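Local structure of HTH marR-type domain-containing protein (Streptococcus agalactiae serotype III, 7DVV) at residues D47-I52 with V90-L95; V28-G33 with N76-I81. The protein is a MarR-family protein that binds DNA and heme and probably acts as a heme-responsive transcriptional regulator. One frame throughout, in Å; residues are numbered along the deposited sequence.

Interaction 1: residues D47-I52 with V90-L95; sequences DKDMSI and VKYLYL. With nucleotides of chain C.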
loop_
_atom_site.group_PDB
_atom_site.type_symbol
_atom_site.label_atom_id
_atom_site.label_comp_id
_atom_site.label_asym_id
_atom_site.label_seq_id
_atom_site.Cartn_x
_atom_site.Cartn_y
_atom_site.Cartn_z
ATOM N N ASP B 47 -11.746 4.894 -28.302
ATOM C CA ASP B 47 -13.059 5.146 -28.880
ATOM C C ASP B 47 -14.066 5.527 -27.801
ATOM O O ASP B 47 -14.996 6.277 -28.082
ATOM C CB ASP B 47 -13.546 3.974 -29.738
ATOM C CG ASP B 47 -12.937 3.950 -31.134
ATOM O OD1 ASP B 47 -12.471 5.030 -31.596
ATOM O OD2 ASP B 47 -12.934 2.857 -31.754
ATOM N N LYS B 48 -13.865 5.015 -26.579
ATOM C CA LYS B 48 -14.705 5.355 -25.439
ATOM C C LYS B 48 -14.328 6.717 -24.840
ATOM O O LYS B 48 -13.153 7.063 -24.685
ATOM C CB LYS B 48 -14.602 4.256 -24.379
ATOM C CG LYS B 48 -15.518 3.056 -24.579
ATOM C CD LYS B 48 -15.019 1.749 -23.970
ATOM C CE LYS B 48 -15.461 0.545 -24.781
ATOM N NZ LYS B 48 -14.376 -0.450 -24.947
ATOM N N ASP B 49 -15.352 7.492 -24.474
ATOM C CA ASP B 49 -15.120 8.639 -23.617
ATOM C C ASP B 49 -14.962 8.135 -22.191
ATOM O O ASP B 49 -15.801 7.406 -21.688
ATOM C CB ASP B 49 -16.243 9.677 -23.711
ATOM C CG ASP B 49 -16.373 10.345 -25.077
ATOM O OD1 ASP B 49 -15.370 11.032 -25.549
ATOM O OD2 ASP B 49 -17.471 10.190 -25.662
ATOM N N MET B 50 -13.835 8.472 -21.573
ATOM C CA MET B 50 -13.647 8.235 -20.160
ATOM C C MET B 50 -13.808 9.589 -19.466
ATOM O O MET B 50 -13.145 10.557 -19.795
ATOM C CB MET B 50 -12.257 7.648 -19.913
ATOM C CG MET B 50 -11.880 7.626 -18.453
ATOM S SD MET B 50 -10.099 7.488 -18.213
ATOM C CE MET B 50 -9.796 5.943 -19.078
ATOM N N SER B 51 -14.737 9.680 -18.521
ATOM C CA SER B 51 -14.814 10.814 -17.607
ATOM C C SER B 51 -14.067 10.519 -16.288
ATOM O O SER B 51 -13.645 9.380 -16.015
ATOM C CB SER B 51 -16.264 11.086 -17.328
ATOM O OG SER B 51 -16.689 10.172 -16.325
ATOM N N ILE B 52 -13.953 11.527 -15.410
ATOM C CA ILE B 52 -13.238 11.296 -14.156
ATOM C C ILE B 52 -13.828 10.121 -13.352
ATOM O O ILE B 52 -13.074 9.305 -12.834
ATOM C CB ILE B 52 -13.191 12.576 -13.331
ATOM C CG1 ILE B 52 -12.450 13.659 -14.124
ATOM C CG2 ILE B 52 -12.465 12.248 -12.049
ATOM C CD1 ILE B 52 -12.591 15.089 -13.589
ATOM N N VAL B 90 -19.976 16.784 -16.451
ATOM C CA VAL B 90 -18.973 15.772 -16.786
ATOM C C VAL B 90 -17.730 16.407 -17.406
ATOM O O VAL B 90 -17.866 17.353 -18.145
ATOM C CB VAL B 90 -19.514 14.733 -17.787
ATOM C CG1 VAL B 90 -18.338 13.983 -18.445
ATOM C CG2 VAL B 90 -20.604 13.786 -17.187
ATOM N N LYS B 91 -16.546 15.835 -17.167
ATOM C CA LYS B 91 -15.311 16.301 -17.781
ATOM C C LYS B 91 -14.629 15.119 -18.431
ATOM O O LYS B 91 -14.485 14.088 -17.788
ATOM C CB LYS B 91 -14.334 16.820 -16.730
ATOM C CG LYS B 91 -14.889 18.024 -16.016
ATOM C CD LYS B 91 -13.809 18.774 -15.300
ATOM C CE LYS B 91 -14.523 19.780 -14.434
ATOM N NZ LYS B 91 -13.584 20.582 -13.638
ATOM N N TYR B 92 -14.214 15.265 -19.694
ATOM C CA TYR B 92 -13.656 14.121 -20.390
ATOM C C TYR B 92 -12.131 14.131 -20.300
ATOM O O TYR B 92 -11.500 15.197 -20.148
ATOM C CB TYR B 92 -14.179 14.082 -21.818
ATOM C CG TYR B 92 -15.623 13.696 -21.940
ATOM C CD1 TYR B 92 -16.104 12.479 -21.462
ATOM C CD2 TYR B 92 -16.502 14.559 -22.575
ATOM C CE1 TYR B 92 -17.444 12.151 -21.624
ATOM C CE2 TYR B 92 -17.840 14.247 -22.728
ATOM C CZ TYR B 92 -18.317 13.045 -22.236
ATOM O OH TYR B 92 -19.656 12.784 -22.349
ATOM N N LEU B 93 -11.546 12.925 -20.335
ATOM C CA LEU B 93 -10.101 12.786 -20.288
ATOM C C LEU B 93 -9.620 12.352 -21.674
ATOM O O LEU B 93 -10.286 11.555 -22.333
ATOM C CB LEU B 93 -9.683 11.749 -19.238
ATOM C CG LEU B 93 -10.108 11.956 -17.781
ATOM C CD1 LEU B 93 -9.472 10.878 -16.946
ATOM C CD2 LEU B 93 -9.803 13.363 -17.242
ATOM N N TYR B 94 -8.459 12.882 -22.086
ATOM C CA TYR B 94 -7.887 12.626 -23.388
ATOM C C TYR B 94 -6.377 12.531 -23.190
ATOM O O TYR B 94 -5.778 13.435 -22.586
ATOM C CB TYR B 94 -8.315 13.753 -24.342
ATOM C CG TYR B 94 -9.804 13.867 -24.636
ATOM C CD1 TYR B 94 -10.460 12.925 -25.444
ATOM C CD2 TYR B 94 -10.566 14.908 -24.099
ATOM C CE1 TYR B 94 -11.813 13.015 -25.736
ATOM C CE2 TYR B 94 -11.929 15.000 -24.372
ATOM C CZ TYR B 94 -12.563 14.060 -25.192
ATOM O OH TYR B 94 -13.917 14.167 -25.470
ATOM N N LEU B 95 -5.794 11.414 -23.653
ATOM C CA LEU B 95 -4.357 11.215 -23.719
ATOM C C LEU B 95 -3.768 12.316 -24.572
ATOM O O LEU B 95 -4.302 12.594 -25.633
ATOM C CB LEU B 95 -4.035 9.886 -24.404
ATOM C CG LEU B 95 -3.615 8.782 -23.449
ATOM C CD1 LEU B 95 -2.892 7.715 -24.253
ATOM C CD2 LEU B 95 -2.716 9.341 -22.350
ATOM P P DG C 8 -16.890 13.534 -13.861
ATOM O OP1 DG C 8 -16.460 13.577 -15.291
ATOM O OP2 DG C 8 -16.619 12.279 -13.129
ATOM O "O5'" DG C 8 -16.258 14.838 -13.199
ATOM C "C5'" DG C 8 -17.045 15.579 -12.335
ATOM C "C4'" DG C 8 -16.374 16.844 -11.869
ATOM O "O4'" DG C 8 -17.215 17.265 -10.758
ATOM C "C3'" DG C 8 -14.959 16.696 -11.291
ATOM O "O3'" DG C 8 -14.315 17.969 -11.349
ATOM C "C2'" DG C 8 -15.204 16.416 -9.818
ATOM C "C1'" DG C 8 -16.534 17.123 -9.522
ATOM N N9 DG C 8 -17.371 16.347 -8.610
ATOM C C8 DG C 8 -17.579 14.987 -8.637
ATOM N N7 DG C 8 -18.243 14.553 -7.601
ATOM C C5 DG C 8 -18.436 15.685 -6.819
ATOM C C6 DG C 8 -19.093 15.839 -5.582
ATOM O O6 DG C 8 -19.661 14.981 -4.902
ATOM N N1 DG C 8 -19.060 17.155 -5.145
ATOM C C2 DG C 8 -18.453 18.186 -5.804
ATOM N N2 DG C 8 -18.515 19.384 -5.210
ATOM N N3 DG C 8 -17.858 18.063 -6.974
ATOM C C4 DG C 8 -17.872 16.790 -7.411
ATOM P P DT C 9 -12.898 18.189 -10.742
ATOM O OP1 DT C 9 -12.258 19.323 -11.420
ATOM O OP2 DT C 9 -12.229 16.882 -10.497
ATOM O "O5'" DT C 9 -13.194 18.989 -9.403
ATOM C "C5'" DT C 9 -13.779 20.301 -9.476
ATOM C "C4'" DT C 9 -13.776 20.910 -8.097
ATOM O "O4'" DT C 9 -14.623 20.078 -7.276
ATOM C "C3'" DT C 9 -12.406 20.968 -7.396
ATOM O "O3'" DT C 9 -12.371 22.267 -6.832
ATOM C "C2'" DT C 9 -12.519 19.995 -6.231
ATOM C "C1'" DT C 9 -14.024 19.903 -5.996
ATOM N N1 DT C 9 -14.533 18.634 -5.439
ATOM C C2 DT C 9 -15.194 18.647 -4.222
ATOM O O2 DT C 9 -15.320 19.658 -3.541
ATOM N N3 DT C 9 -15.639 17.415 -3.801
ATOM C C4 DT C 9 -15.530 16.214 -4.478
ATOM O O4 DT C 9 -15.992 15.179 -3.987
ATOM C C5 DT C 9 -14.842 16.284 -5.750
ATOM C C7 DT C 9 -14.641 15.023 -6.532
ATOM C C6 DT C 9 -14.371 17.469 -6.152
ATOM P P DA C 7 -22.137 9.968 -12.682
ATOM O OP1 DA C 7 -21.951 9.515 -14.073
ATOM O OP2 DA C 7 -21.609 9.141 -11.553
ATOM O "O5'" DA C 7 -21.529 11.435 -12.543
ATOM C "C5'" DA C 7 -21.789 12.408 -13.540
ATOM C "C4'" DA C 7 -20.816 13.538 -13.348
ATOM O "O4'" DA C 7 -21.214 14.332 -12.211
ATOM C "C3'" DA C 7 -19.393 13.066 -13.070
ATOM O "O3'" DA C 7 -18.469 13.870 -13.811
ATOM C "C2'" DA C 7 -19.227 13.307 -11.575
ATOM C "C1'" DA C 7 -20.129 14.486 -11.296
ATOM N N9 DA C 7 -20.694 14.541 -9.940
ATOM C C8 DA C 7 -21.177 13.518 -9.163
ATOM N N7 DA C 7 -21.738 13.924 -8.045
ATOM C C5 DA C 7 -21.564 15.301 -8.069
ATOM C C6 DA C 7 -21.908 16.317 -7.151
ATOM N N6 DA C 7 -22.529 16.083 -5.984
ATOM N N1 DA C 7 -21.620 17.596 -7.492
ATOM C C2 DA C 7 -21.017 17.818 -8.662
ATOM N N3 DA C 7 -20.661 16.949 -9.614
ATOM C C4 DA C 7 -20.963 15.696 -9.248
#

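Interaction 2: residues V28-G33 with N76-I81; sequences VEHLAG and NGFIAI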
loop_
_atom_site.group_PDB
_atom_site.type_symbol
_atom_site.label_atom_id
_atom_site.label_comp_id
_atom_site.label_asym_id
_atom_site.label_seq_id
_atom_site.Cartn_x
_atom_site.Cartn_y
_atom_site.Cartn_z
ATOM N N VAL B 28 9.858 6.203 -17.665
ATOM C CA VAL B 28 8.422 6.193 -17.426
ATOM C C VAL B 28 8.151 6.702 -16.005
ATOM O O VAL B 28 7.268 6.211 -15.298
ATOM C CB VAL B 28 7.788 4.811 -17.714
ATOM C CG1 VAL B 28 7.765 4.527 -19.201
ATOM C CG2 VAL B 28 8.425 3.642 -16.942
ATOM N N GLU B 29 8.908 7.719 -15.587
ATOM C CA GLU B 29 8.683 8.387 -14.317
ATOM C C GLU B 29 7.211 8.791 -14.150
ATOM O O GLU B 29 6.556 9.296 -15.070
ATOM C CB GLU B 29 9.562 9.626 -14.213
ATOM C CG GLU B 29 9.604 10.234 -12.829
ATOM C CD GLU B 29 10.427 11.503 -12.680
ATOM O OE1 GLU B 29 11.036 11.929 -13.687
ATOM O OE2 GLU B 29 10.440 12.074 -11.557
ATOM N N HIS B 30 6.706 8.551 -12.927
ATOM C CA HIS B 30 5.358 8.859 -12.538
ATOM C C HIS B 30 4.360 7.852 -13.064
ATOM O O HIS B 30 3.191 8.008 -12.767
ATOM C CB HIS B 30 4.890 10.226 -12.992
ATOM C CG HIS B 30 5.791 11.372 -12.691
ATOM N ND1 HIS B 30 6.359 11.563 -11.465
ATOM C CD2 HIS B 30 6.135 12.447 -13.433
ATOM C CE1 HIS B 30 7.024 12.706 -11.460
ATOM N NE2 HIS B 30 6.890 13.273 -12.651
ATOM N N LEU B 31 4.752 6.827 -13.808
ATOM C CA LEU B 31 3.673 5.985 -14.302
ATOM C C LEU B 31 3.661 4.655 -13.588
ATOM O O LEU B 31 2.809 3.840 -13.901
ATOM C CB LEU B 31 3.779 5.750 -15.812
ATOM C CG LEU B 31 3.770 6.991 -16.706
ATOM C CD1 LEU B 31 4.461 6.667 -18.025
ATOM C CD2 LEU B 31 2.357 7.491 -16.954
ATOM N N ALA B 32 4.609 4.424 -12.661
ATOM C CA ALA B 32 4.595 3.196 -11.864
ATOM C C ALA B 32 3.557 3.402 -10.776
ATOM O O ALA B 32 3.869 4.028 -9.778
ATOM C CB ALA B 32 5.957 2.946 -11.277
ATOM N N GLY B 33 2.315 2.990 -11.005
ATOM C CA GLY B 33 1.216 3.463 -10.175
ATOM C C GLY B 33 -0.068 3.770 -10.947
ATOM O O GLY B 33 -0.243 3.431 -12.122
ATOM N N ASN B 76 1.473 16.722 -15.376
ATOM C CA ASN B 76 2.617 15.948 -15.801
ATOM C C ASN B 76 2.611 15.830 -17.332
ATOM O O ASN B 76 3.528 15.241 -17.925
ATOM C CB ASN B 76 2.576 14.526 -15.223
ATOM C CG ASN B 76 3.020 14.401 -13.778
ATOM O OD1 ASN B 76 3.589 15.327 -13.201
ATOM N ND2 ASN B 76 2.695 13.268 -13.167
ATOM N N GLY B 77 1.516 16.281 -17.952
ATOM C CA GLY B 77 1.459 16.389 -19.396
ATOM C C GLY B 77 0.865 15.158 -20.072
ATOM O O GLY B 77 0.849 15.094 -21.293
ATOM N N PHE B 78 0.374 14.196 -19.290
ATOM C CA PHE B 78 -0.137 12.958 -19.862
ATOM C C PHE B 78 -1.566 13.098 -20.412
ATOM O O PHE B 78 -2.048 12.241 -21.205
ATOM C CB PHE B 78 -0.072 11.813 -18.850
ATOM C CG PHE B 78 1.262 11.591 -18.183
ATOM C CD1 PHE B 78 2.452 11.757 -18.867
ATOM C CD2 PHE B 78 1.324 11.156 -16.851
ATOM C CE1 PHE B 78 3.665 11.515 -18.243
ATOM C CE2 PHE B 78 2.537 10.907 -16.217
ATOM C CZ PHE B 78 3.704 11.060 -16.932
ATOM N N ILE B 79 -2.274 14.149 -20.006
ATOM C CA ILE B 79 -3.686 14.176 -20.358
ATOM C C ILE B 79 -4.143 15.622 -20.434
ATOM O O ILE B 79 -3.473 16.530 -19.918
ATOM C CB ILE B 79 -4.615 13.369 -19.426
ATOM C CG1 ILE B 79 -4.693 13.941 -18.008
ATOM C CG2 ILE B 79 -4.346 11.865 -19.408
ATOM C CD1 ILE B 79 -5.914 13.400 -17.317
ATOM N N ALA B 80 -5.267 15.794 -21.137
ATOM C CA ALA B 80 -5.986 17.049 -21.229
ATOM C C ALA B 80 -7.401 16.744 -20.740
ATOM O O ALA B 80 -7.933 15.642 -21.046
ATOM C CB ALA B 80 -5.984 17.507 -22.681
ATOM N N ILE B 81 -7.967 17.690 -19.966
ATOM C CA ILE B 81 -9.279 17.502 -19.338
ATOM C C ILE B 81 -10.147 18.512 -20.038
ATOM O O ILE B 81 -9.733 19.670 -20.095
ATOM C CB ILE B 81 -9.247 17.792 -17.809
ATOM C CG1 ILE B 81 -8.344 16.831 -17.024
ATOM C CG2 ILE B 81 -10.624 17.852 -17.187
ATOM C CD1 ILE B 81 -7.547 17.515 -15.904
#

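Interaction 1: residues D47-I52 with V90-L95
A short, weakly bonded strand at M50-S51 pairs antiparallel with strand 91-95 before the chain turns off into helix 52-59, and L93 N gives M50 O a hydrogen bond of 2.9 Å. S51 and Y92 form the neighbouring non-hydrogen-bonded pair, where S51 CA also makes a CH...O contact with K91 O. On the buried face M50 SD meets L93 CD1 at 3.7 Å. The other methyl of L93, CD2, faces I52 CG1, and the two side chains cross at about a right angle. D49 CG lies over one face of the Y92 ring and V90 CG1 over the opposite face, both off toward the rim. M50 O sits at the edge in the ring plane. The D49 carboxylate is tilted 36° to the ring, and D49 CB approaches Y92 CE1 to 3.5 Å.

This is the sheet of the MarR winged helix-turn-helix domain. Strand 50-51 is its short edge strand, and strands 91-95 and 79-83 form the wing hairpin. The junction grips the DNA backbone. I52 N and K91 N both donate to OP1 of DG8 of chain C. The bond from K91 N, 2.9 Å to that OP1, is almost straight (178°). The K91 chain is stretched out, chi2 to chi4 all near 180°, which carries NZ to 2.9 Å from OP1 of DT9 of chain C. S51 is the N-cap of helix 52-59; its OG makes a weak hydrogen bond to K53 N.

Interaction 2: residues V28-G33 with N76-I81
L31 CD2 sits over one face of the F78 ring, a CH-pi contact 3.9 Å from the ring centroid and 27° off its normal. It lies off-centre toward the rim, 3.5 Å from F78 CE2. L31 CG stands anti to the carbonyl carbon (chi1 -58°), which turns the end of the side chain to the ring. The contact joins the loop between helices 4-25 and 34-44 to the start of the wing in the winged helix-turn-helix fold. Two other groups come to the edge of the F78 ring, H30 CB and the carbonyl oxygen of E29. N76 CB lies over the face opposite L31, so the ring is packed between the loop and N76 at the end of the preceding helix 63-76.

H30 and N76 meet beside this ring. The N76 amide lies alongside the CD2 side of the imidazole, with the two planes 6° apart.

A type II turn from V28 to L31, closed by L31 N to V28 O, brings H30 and L31 to F78. H30 takes the positive phi of this turn. On the other side, helix 63-76 ends in a Schellman motif at G77, which also has positive phi. Q35 of helix 34-44 accepts a hydrogen bond from the N76 amide. The ND2 that makes this bond lies 3.5 Å from H30 CD2.

In the fold
Both contacts are partly buried. Interaction 1 lies farther from the centre of the chain and hydrogen-bonds to DNA phosphates. It combines these bonds with backbone pairing and a buried apolar face. Interaction 2 is smaller and nearer the centre, and its nearest atom comes within about 4 Å of the DNA. It has no hydrogen bond across its segments and depends on packing around an aromatic ring. The two meet in the sheet, where strand 91-95 pairs with strand 79-83, and A80 N probably donates to Y94 O. L93 also packs on I81. Helix 34-44 serves both: L42 touches M50 and I79, while V39 touches L31.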